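Local coordinates for BF1531-like N-terminal domain-containing protein (Bacteroides fragilis, PDB 3SLR) that is of unknown function but binds magnesium in its phosphatase domain and may hydrolyse ester bonds, at residues T86-E91 with S189-T194; A56-V61 with N193-L198; Q60-I65 with I82-H87. One frame throughout, in Å; residues are numbered along the deposited sequence.

Contact 1: residues T86-E91 with S189-T194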
loop_
_atom_site.group_PDB
_atom_site.type_symbol
_atom_site.label_atom_id
_atom_site.label_comp_id
_atom_site.label_asym_id
_atom_site.label_seq_id
_atom_site.Cartn_x
_atom_site.Cartn_y
_atom_site.Cartn_z
ATOM N N THR A 86 11.876 14.590 1.001
ATOM C CA THR A 86 12.867 14.694 2.067
ATOM C C THR A 86 14.103 15.422 1.559
ATOM O O THR A 86 14.710 16.220 2.272
ATOM C CB THR A 86 13.286 13.312 2.578
ATOM O OG1 THR A 86 12.122 12.607 3.010
ATOM C CG2 THR A 86 14.278 13.436 3.744
ATOM N N HIS A 87 14.477 15.136 0.316
ATOM C CA HIS A 87 15.676 15.711 -0.274
ATOM C C HIS A 87 15.684 17.239 -0.253
ATOM O O HIS A 87 16.700 17.865 0.069
ATOM C CB HIS A 87 15.853 15.195 -1.710
ATOM C CG HIS A 87 17.246 15.352 -2.232
ATOM N ND1 HIS A 87 18.162 14.320 -2.226
ATOM C CD2 HIS A 87 17.897 16.433 -2.728
ATOM C CE1 HIS A 87 19.311 14.753 -2.716
ATOM N NE2 HIS A 87 19.175 16.029 -3.036
ATOM N N LYS A 88 14.558 17.839 -0.613
ATOM C CA LYS A 88 14.463 19.294 -0.673
ATOM C C LYS A 88 14.346 19.898 0.727
ATOM O O LYS A 88 14.847 21.003 0.975
ATOM C CB LYS A 88 13.300 19.735 -1.576
ATOM C CG LYS A 88 13.511 19.371 -3.053
ATOM C CD LYS A 88 14.697 20.142 -3.664
ATOM C CE LYS A 88 15.012 19.638 -5.080
ATOM N NZ LYS A 88 16.072 20.474 -5.746
ATOM N N LEU A 89 13.717 19.167 1.643
ATOM C CA LEU A 89 13.611 19.614 3.030
ATOM C C LEU A 89 14.998 19.587 3.683
ATOM O O LEU A 89 15.329 20.451 4.492
ATOM C CB LEU A 89 12.629 18.734 3.821
ATOM C CG LEU A 89 12.339 19.171 5.270
ATOM C CD1 LEU A 89 11.563 20.486 5.297
ATOM C CD2 LEU A 89 11.582 18.092 6.028
ATOM N N LEU A 90 15.796 18.581 3.323
ATOM C CA LEU A 90 17.179 18.465 3.786
ATOM C C LEU A 90 17.968 19.700 3.369
ATOM O O LEU A 90 18.719 20.269 4.166
ATOM C CB LEU A 90 17.825 17.211 3.186
ATOM C CG LEU A 90 19.208 16.808 3.694
ATOM C CD1 LEU A 90 19.103 16.328 5.114
ATOM C CD2 LEU A 90 19.787 15.698 2.801
ATOM N N GLU A 91 17.794 20.134 2.119
ATOM C CA GLU A 91 18.457 21.351 1.671
ATOM C C GLU A 91 17.973 22.572 2.452
ATOM O O GLU A 91 18.776 23.399 2.892
ATOM C CB GLU A 91 18.274 21.570 0.171
ATOM C CG GLU A 91 18.833 22.922 -0.258
ATOM C CD GLU A 91 18.985 23.072 -1.755
ATOM O OE1 GLU A 91 18.064 22.681 -2.490
ATOM O OE2 GLU A 91 20.026 23.597 -2.193
ATOM N N SER A 189 22.012 10.024 -10.512
ATOM C CA SER A 189 22.424 10.517 -11.817
ATOM C C SER A 189 21.257 11.179 -12.550
ATOM O O SER A 189 21.406 12.237 -13.153
ATOM C CB SER A 189 22.989 9.365 -12.650
ATOM O OG SER A 189 23.592 9.855 -13.831
ATOM N N VAL A 190 20.095 10.540 -12.499
ATOM C CA VAL A 190 18.890 11.100 -13.089
ATOM C C VAL A 190 18.483 12.393 -12.380
ATOM O O VAL A 190 18.180 13.396 -13.031
ATOM C CB VAL A 190 17.732 10.090 -13.040
ATOM C CG1 VAL A 190 16.415 10.775 -13.349
ATOM C CG2 VAL A 190 17.995 8.946 -14.012
ATOM N N TYR A 191 18.490 12.379 -11.047
ATOM C CA TYR A 191 18.114 13.570 -10.283
ATOM C C TYR A 191 19.011 14.765 -10.608
ATOM O O TYR A 191 18.537 15.889 -10.784
ATOM C CB TYR A 191 18.136 13.296 -8.774
ATOM C CG TYR A 191 18.113 14.564 -7.955
ATOM C CD1 TYR A 191 16.947 15.308 -7.828
ATOM C CD2 TYR A 191 19.264 15.023 -7.313
ATOM C CE1 TYR A 191 16.921 16.481 -7.084
ATOM C CE2 TYR A 191 19.253 16.197 -6.568
ATOM C CZ TYR A 191 18.081 16.917 -6.451
ATOM O OH TYR A 191 18.070 18.074 -5.710
ATOM N N VAL A 192 20.310 14.526 -10.687
ATOM C CA VAL A 192 21.237 15.606 -10.988
ATOM C C VAL A 192 20.871 16.282 -12.313
ATOM O O VAL A 192 20.893 17.514 -12.431
ATOM C CB VAL A 192 22.690 15.078 -10.984
ATOM C CG1 VAL A 192 23.626 16.048 -11.675
ATOM C CG2 VAL A 192 23.137 14.811 -9.550
ATOM N N ASN A 193 20.478 15.479 -13.294
ATOM C CA ASN A 193 20.252 16.001 -14.638
ATOM C C ASN A 193 18.804 16.362 -14.978
ATOM O O ASN A 193 18.546 16.994 -16.008
ATOM C CB ASN A 193 20.799 15.010 -15.664
ATOM C CG ASN A 193 22.298 14.843 -15.552
ATOM O OD1 ASN A 193 22.805 13.729 -15.416
ATOM N ND2 ASN A 193 23.016 15.961 -15.589
ATOM N N THR A 194 17.861 15.974 -14.124
ATOM C CA THR A 194 16.451 16.151 -14.462
ATOM C C THR A 194 15.569 16.652 -13.322
ATOM O O THR A 194 14.417 17.031 -13.555
ATOM C CB THR A 194 15.826 14.851 -14.976
ATOM O OG1 THR A 194 15.700 13.914 -13.896
ATOM C CG2 THR A 194 16.666 14.247 -16.098
#

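Contact 2: residues A56-V61 with N193-L198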
loop_
_atom_site.group_PDB
_atom_site.type_symbol
_atom_site.label_atom_id
_atom_site.label_comp_id
_atom_site.label_asym_id
_atom_site.label_seq_id
_atom_site.Cartn_x
_atom_site.Cartn_y
_atom_site.Cartn_z
ATOM N N ALA A 56 0.967 21.307 -11.070
ATOM C CA ALA A 56 1.488 22.634 -10.789
ATOM C C ALA A 56 2.853 22.746 -11.436
ATOM O O ALA A 56 3.532 21.735 -11.651
ATOM C CB ALA A 56 1.591 22.876 -9.292
ATOM N N GLU A 57 3.248 23.972 -11.763
ATOM C CA GLU A 57 4.583 24.208 -12.277
ATOM C C GLU A 57 5.612 23.806 -11.232
ATOM O O GLU A 57 5.299 23.708 -10.043
ATOM C CB GLU A 57 4.764 25.675 -12.652
ATOM C CG GLU A 57 3.775 26.139 -13.704
ATOM C CD GLU A 57 3.811 25.287 -14.960
ATOM O OE1 GLU A 57 4.913 24.918 -15.412
ATOM O OE2 GLU A 57 2.729 24.978 -15.502
ATOM N N TYR A 58 6.842 23.595 -11.680
ATOM C CA TYR A 58 7.921 23.151 -10.789
ATOM C C TYR A 58 8.061 23.965 -9.499
ATOM O O TYR A 58 8.197 25.190 -9.527
ATOM C CB TYR A 58 9.254 23.136 -11.544
ATOM C CG TYR A 58 10.451 22.778 -10.678
ATOM C CD1 TYR A 58 10.757 21.453 -10.394
ATOM C CD2 TYR A 58 11.275 23.764 -10.156
ATOM C CE1 TYR A 58 11.852 21.122 -9.607
ATOM C CE2 TYR A 58 12.369 23.447 -9.372
ATOM C CZ TYR A 58 12.655 22.125 -9.100
ATOM O OH TYR A 58 13.748 21.819 -8.314
ATOM N N ASN A 59 8.046 23.263 -8.368
ATOM C CA ASN A 59 8.300 23.860 -7.059
ATOM C C ASN A 59 7.407 25.074 -6.742
ATOM O O ASN A 59 7.889 26.141 -6.363
ATOM C CB ASN A 59 9.792 24.198 -6.920
ATOM C CG ASN A 59 10.164 24.646 -5.524
ATOM O OD1 ASN A 59 9.593 24.190 -4.535
ATOM N ND2 ASN A 59 11.140 25.545 -5.435
ATOM N N GLN A 60 6.102 24.896 -6.898
ATOM C CA GLN A 60 5.141 25.955 -6.591
ATOM C C GLN A 60 4.064 25.490 -5.616
ATOM O O GLN A 60 2.923 25.952 -5.676
ATOM C CB GLN A 60 4.491 26.501 -7.873
ATOM C CG GLN A 60 5.461 27.236 -8.786
ATOM C CD GLN A 60 4.749 28.045 -9.853
ATOM O OE1 GLN A 60 3.520 28.087 -9.895
ATOM N NE2 GLN A 60 5.521 28.694 -10.722
ATOM N N VAL A 61 4.425 24.582 -4.715
ATOM C CA VAL A 61 3.452 24.044 -3.779
ATOM C C VAL A 61 2.851 25.154 -2.930
ATOM O O VAL A 61 1.649 25.385 -2.959
ATOM C CB VAL A 61 4.068 22.977 -2.858
ATOM C CG1 VAL A 61 3.062 22.542 -1.805
ATOM C CG2 VAL A 61 4.527 21.784 -3.680
ATOM N N ASN A 193 20.478 15.479 -13.294
ATOM C CA ASN A 193 20.252 16.001 -14.638
ATOM C C ASN A 193 18.804 16.362 -14.978
ATOM O O ASN A 193 18.546 16.994 -16.008
ATOM C CB ASN A 193 20.799 15.010 -15.664
ATOM C CG ASN A 193 22.298 14.843 -15.552
ATOM O OD1 ASN A 193 22.805 13.729 -15.416
ATOM N ND2 ASN A 193 23.016 15.961 -15.589
ATOM N N THR A 194 17.861 15.974 -14.124
ATOM C CA THR A 194 16.451 16.151 -14.462
ATOM C C THR A 194 15.569 16.652 -13.322
ATOM O O THR A 194 14.417 17.031 -13.555
ATOM C CB THR A 194 15.826 14.851 -14.976
ATOM O OG1 THR A 194 15.700 13.914 -13.896
ATOM C CG2 THR A 194 16.666 14.247 -16.098
ATOM N N GLU A 195 16.101 16.638 -12.103
ATOM C CA GLU A 195 15.323 16.998 -10.914
ATOM C C GLU A 195 14.249 15.948 -10.584
ATOM O O GLU A 195 13.391 16.164 -9.726
ATOM C CB GLU A 195 14.702 18.386 -11.059
ATOM C CG GLU A 195 15.573 19.511 -10.556
ATOM C CD GLU A 195 15.666 19.522 -9.040
ATOM O OE1 GLU A 195 14.607 19.475 -8.377
ATOM O OE2 GLU A 195 16.794 19.567 -8.508
ATOM N N ILE A 196 14.313 14.800 -11.248
ATOM C CA ILE A 196 13.409 13.702 -10.912
ATOM C C ILE A 196 13.991 12.913 -9.741
ATOM O O ILE A 196 15.119 12.434 -9.819
ATOM C CB ILE A 196 13.180 12.765 -12.109
ATOM C CG1 ILE A 196 12.597 13.546 -13.290
ATOM C CG2 ILE A 196 12.252 11.605 -11.722
ATOM C CD1 ILE A 196 12.379 12.702 -14.532
ATOM N N ILE A 197 13.216 12.782 -8.665
ATOM C CA ILE A 197 13.730 12.258 -7.399
ATOM C C ILE A 197 13.420 10.782 -7.201
ATOM O O ILE A 197 14.015 10.130 -6.346
ATOM C CB ILE A 197 13.196 13.076 -6.185
ATOM C CG1 ILE A 197 14.122 12.909 -4.970
ATOM C CG2 ILE A 197 11.763 12.708 -5.853
ATOM C CD1 ILE A 197 15.275 13.884 -4.986
ATOM N N LEU A 198 12.491 10.252 -7.989
ATOM C CA LEU A 198 12.171 8.828 -7.918
ATOM C C LEU A 198 12.778 8.079 -9.100
ATOM O O LEU A 198 12.750 8.562 -10.226
ATOM C CB LEU A 198 10.653 8.612 -7.911
ATOM C CG LEU A 198 9.898 9.132 -6.682
ATOM C CD1 LEU A 198 8.388 9.128 -6.934
ATOM C CD2 LEU A 198 10.240 8.306 -5.458
#

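Contact 3: residues Q60-I65 with I82-H87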
loop_
_atom_site.group_PDB
_atom_site.type_symbol
_atom_site.label_atom_id
_atom_site.label_comp_id
_atom_site.label_asym_id
_atom_site.label_seq_id
_atom_site.Cartn_x
_atom_site.Cartn_y
_atom_site.Cartn_z
ATOM N N GLN A 60 6.102 24.896 -6.898
ATOM C CA GLN A 60 5.141 25.955 -6.591
ATOM C C GLN A 60 4.064 25.490 -5.616
ATOM O O GLN A 60 2.923 25.952 -5.676
ATOM C CB GLN A 60 4.491 26.501 -7.873
ATOM C CG GLN A 60 5.461 27.236 -8.786
ATOM C CD GLN A 60 4.749 28.045 -9.853
ATOM O OE1 GLN A 60 3.520 28.087 -9.895
ATOM N NE2 GLN A 60 5.521 28.694 -10.722
ATOM N N VAL A 61 4.425 24.582 -4.715
ATOM C CA VAL A 61 3.452 24.044 -3.779
ATOM C C VAL A 61 2.851 25.154 -2.930
ATOM O O VAL A 61 1.649 25.385 -2.959
ATOM C CB VAL A 61 4.068 22.977 -2.858
ATOM C CG1 VAL A 61 3.062 22.542 -1.805
ATOM C CG2 VAL A 61 4.527 21.784 -3.680
ATOM N N GLU A 62 3.700 25.848 -2.180
ATOM C CA GLU A 62 3.228 26.906 -1.297
ATOM C C GLU A 62 2.592 28.044 -2.099
ATOM O O GLU A 62 1.538 28.556 -1.737
ATOM C CB GLU A 62 4.376 27.429 -0.432
ATOM C CG GLU A 62 4.959 26.384 0.525
ATOM C CD GLU A 62 5.869 25.373 -0.173
ATOM O OE1 GLU A 62 6.360 25.658 -1.289
ATOM O OE2 GLU A 62 6.092 24.290 0.402
ATOM N N ARG A 63 3.236 28.417 -3.197
ATOM C CA ARG A 63 2.754 29.489 -4.062
ATOM C C ARG A 63 1.299 29.266 -4.464
ATOM O O ARG A 63 0.468 30.168 -4.356
ATOM C CB ARG A 63 3.647 29.591 -5.304
ATOM C CG ARG A 63 2.974 30.161 -6.543
ATOM C CD ARG A 63 2.912 31.676 -6.514
ATOM N NE ARG A 63 2.259 32.210 -7.707
ATOM C CZ ARG A 63 2.244 33.500 -8.037
ATOM N NH1 ARG A 63 2.850 34.394 -7.266
ATOM N NH2 ARG A 63 1.627 33.897 -9.141
ATOM N N GLN A 64 0.991 28.055 -4.916
ATOM C CA GLN A 64 -0.349 27.744 -5.406
ATOM C C GLN A 64 -1.377 27.637 -4.287
ATOM O O GLN A 64 -2.512 28.089 -4.429
ATOM C CB GLN A 64 -0.326 26.447 -6.215
ATOM C CG GLN A 64 0.345 26.587 -7.575
ATOM C CD GLN A 64 -0.480 27.428 -8.537
ATOM O OE1 GLN A 64 -1.649 27.139 -8.786
ATOM N NE2 GLN A 64 0.129 28.471 -9.085
ATOM N N ILE A 65 -0.979 27.024 -3.175
ATOM C CA ILE A 65 -1.894 26.825 -2.059
ATOM C C ILE A 65 -2.197 28.142 -1.329
ATOM O O ILE A 65 -3.309 28.344 -0.836
ATOM C CB ILE A 65 -1.351 25.754 -1.065
ATOM C CG1 ILE A 65 -1.216 24.392 -1.762
ATOM C CG2 ILE A 65 -2.257 25.622 0.155
ATOM C CD1 ILE A 65 -2.514 23.841 -2.323
ATOM N N ILE A 82 0.147 16.165 -2.751
ATOM C CA ILE A 82 1.316 17.003 -2.477
ATOM C C ILE A 82 2.538 16.112 -2.307
ATOM O O ILE A 82 2.522 15.159 -1.517
ATOM C CB ILE A 82 1.143 17.814 -1.171
ATOM C CG1 ILE A 82 -0.183 18.593 -1.166
ATOM C CG2 ILE A 82 2.357 18.727 -0.928
ATOM C CD1 ILE A 82 -0.253 19.728 -2.166
ATOM N N PHE A 83 3.601 16.428 -3.038
ATOM C CA PHE A 83 4.856 15.703 -2.904
ATOM C C PHE A 83 5.964 16.656 -2.456
ATOM O O PHE A 83 6.637 17.272 -3.285
ATOM C CB PHE A 83 5.230 15.050 -4.241
ATOM C CG PHE A 83 6.427 14.140 -4.161
ATOM C CD1 PHE A 83 6.942 13.744 -2.931
ATOM C CD2 PHE A 83 7.024 13.669 -5.326
ATOM C CE1 PHE A 83 8.041 12.894 -2.862
ATOM C CE2 PHE A 83 8.107 12.818 -5.277
ATOM C CZ PHE A 83 8.627 12.425 -4.039
ATOM N N HIS A 84 6.102 16.812 -1.141
ATOM C CA HIS A 84 7.260 17.459 -0.529
ATOM C C HIS A 84 8.314 16.378 -0.293
ATOM O O HIS A 84 8.070 15.425 0.449
ATOM C CB HIS A 84 6.879 18.032 0.836
ATOM C CG HIS A 84 6.270 19.398 0.790
ATOM N ND1 HIS A 84 5.227 19.768 1.612
ATOM C CD2 HIS A 84 6.591 20.500 0.070
ATOM C CE1 HIS A 84 4.914 21.030 1.383
ATOM N NE2 HIS A 84 5.732 21.498 0.456
ATOM N N SER A 85 9.489 16.528 -0.888
ATOM C CA SER A 85 10.516 15.494 -0.777
ATOM C C SER A 85 11.404 15.692 0.437
ATOM O O SER A 85 11.683 16.823 0.853
ATOM C CB SER A 85 11.383 15.463 -2.039
ATOM O OG SER A 85 12.125 16.669 -2.159
ATOM N N THR A 86 11.876 14.590 1.001
ATOM C CA THR A 86 12.867 14.694 2.067
ATOM C C THR A 86 14.103 15.422 1.559
ATOM O O THR A 86 14.710 16.220 2.272
ATOM C CB THR A 86 13.286 13.312 2.578
ATOM O OG1 THR A 86 12.122 12.607 3.010
ATOM C CG2 THR A 86 14.278 13.436 3.744
ATOM N N HIS A 87 14.477 15.136 0.316
ATOM C CA HIS A 87 15.676 15.711 -0.274
ATOM C C HIS A 87 15.684 17.239 -0.253
ATOM O O HIS A 87 16.700 17.865 0.069
ATOM C CB HIS A 87 15.853 15.195 -1.710
ATOM C CG HIS A 87 17.246 15.352 -2.232
ATOM N ND1 HIS A 87 18.162 14.320 -2.226
ATOM C CD2 HIS A 87 17.897 16.433 -2.728
ATOM C CE1 HIS A 87 19.311 14.753 -2.716
ATOM N NE2 HIS A 87 19.175 16.029 -3.036
#

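Contact 1: residues T86-E91 with S189-T194
The phenol end of Tyr-191 overlaps the CD2-NE2 part of the His-87 imidazole, on the outer surface where helix 86-94 passes helix 188-194. Two aromatic groups need not stack to pack well, and this pair illustrates it: the ring centroids are 4.6 Å apart, yet the planes are inclined at 57°, an oblique meeting that is neither a parallel stack nor a T. The touching atoms lie on the outer parts of both rings. His-87 NE2 comes to 3.5 Å from Tyr-191 CE2, and His-87 CD2 lies 3.4 Å from Tyr-191 OH. In the tyrosine, a chi1 of 165° sets CG opposite the backbone N and directs the ring toward helix 86-94.

A second residue holds the phenol by its polar tip. Lys-88 NZ approaches at the edge of the Tyr-191 ring, near its plane, and donates a hydrogen bond of 3.1 Å to Tyr-191 OH. The lysine chain bends at chi2 (-66°) and is extended beyond, and its CE also comes within 3.5 Å of Tyr-191 OH. The same ammonium forms a salt bridge with Glu-195, so the phenol sits beside a charge that has its own counterion and may be mildly polarised by it.

Around this pair, Phe-186 and Ile-197 also pack against His-87. Within segment 189-194, Thr-194 OG1 donates a 2.7 Å hydrogen bond to Val-190 O, approaching from above the carbonyl plane. The whole is a surface helix-helix contact in an alpha/beta domain of the SGNH hydrolase clan, in which helix 86-94 starts just beyond the C-terminal end of a central parallel strand.

Contact 2: residues A56-V61 with N193-L198
The phenol ring of Tyr-58 has Asn-59 CB over one face, offset toward the rim, and Glu-195 OE1 at its edge, in the ring plane. The carboxylate of Glu-195 stands almost perpendicular to that ring, the two planes being 86° apart. Tyr-58 OH donates to Glu-195 OE1 over 2.5 Å, a very short distance whose exact value deserves caution, while Glu-195 OE2 is 3.8 Å from Tyr-58 OH. Glu-195 OE1 also lies 3.4 Å from Tyr-58 CE1. A chi1 of 176° places the tyrosine ring opposite the backbone N, and the side chain projects from the loop that follows edge strand 50-55 of the five-stranded parallel sheet, spanning to the segment that leaves helix 188-194. Glu-195 is the residue at which that helix is left, with a positive phi of 70°. Beside it, Ile-196 N donates to Thr-194 OG1 over 3.1 Å, closing an ST turn. The glutamate chain folds at chi2 to bring its carboxylate to the phenol, and its OE2 forms a salt bridge with Lys-88.

Contact 3: residues Q60-I65 with I82-H87
A beta-alpha-beta crossover, running from strand 50-55 through helices 61-66 and 71-75 to strand 79-83, brings Val-61 and Glu-62 of the first helix against Ile-82 and His-84 at the end of the returning strand. Such crossovers commonly bury an apolar patch between helix and sheet, and here Val-61 CG1 supplies it, lying 4.0 Å from Ile-82 CG2 and 3.7 Å from His-84 NE2. The methyl stands obliquely to the imidazole, whereas Ile-82 CG2 lies over one face of that ring, toward its rim.

The polar component is a histidine-carboxylate hydrogen bond. His-84 NE2 donates to Glu-62 OE2 over 2.8 Å with an N-H...O angle of 147°, reaching the syn side of the oxygen from about 30° out of the carboxylate plane. The planes of carboxylate and ring are inclined by only 18°, and the side chains come from opposite directions. Glu-62 gets there by a bend at chi2, which turns its carboxylate from the helix surface toward the ring. The other ring nitrogen, ND1, is hydrogen-bonded to Tyr-125 OH on the next strand, so the imidazole is held at both nitrogens and its rotation is fixed. This is how the helix of a beta-alpha-beta crossover packs on its parallel sheet.

How the contacts relate
All three contacts lie in the FkbH-type N-terminal domain, away from the magnesium site of the phosphatase domain. Along the chain, 56-61 and 60-65 come first, then 82-87 and 86-91, and finally 189-194 and 193-198, so each contact shares residues with the other two. The centre of contact 2 is about 9 Å from the centres of both others, and those of contacts 1 and 3 are about 14 Å apart. Contacts 1 and 2 share helix 188-194, contacts 1 and 3 helix 86-94. Ile-197 of contact 2 touches His-87 and Tyr-191 of contact 1 and Phe-83 of contact 3. Three sequence regions thus meet near the C-terminal ends of the parallel strands, from buried to surface.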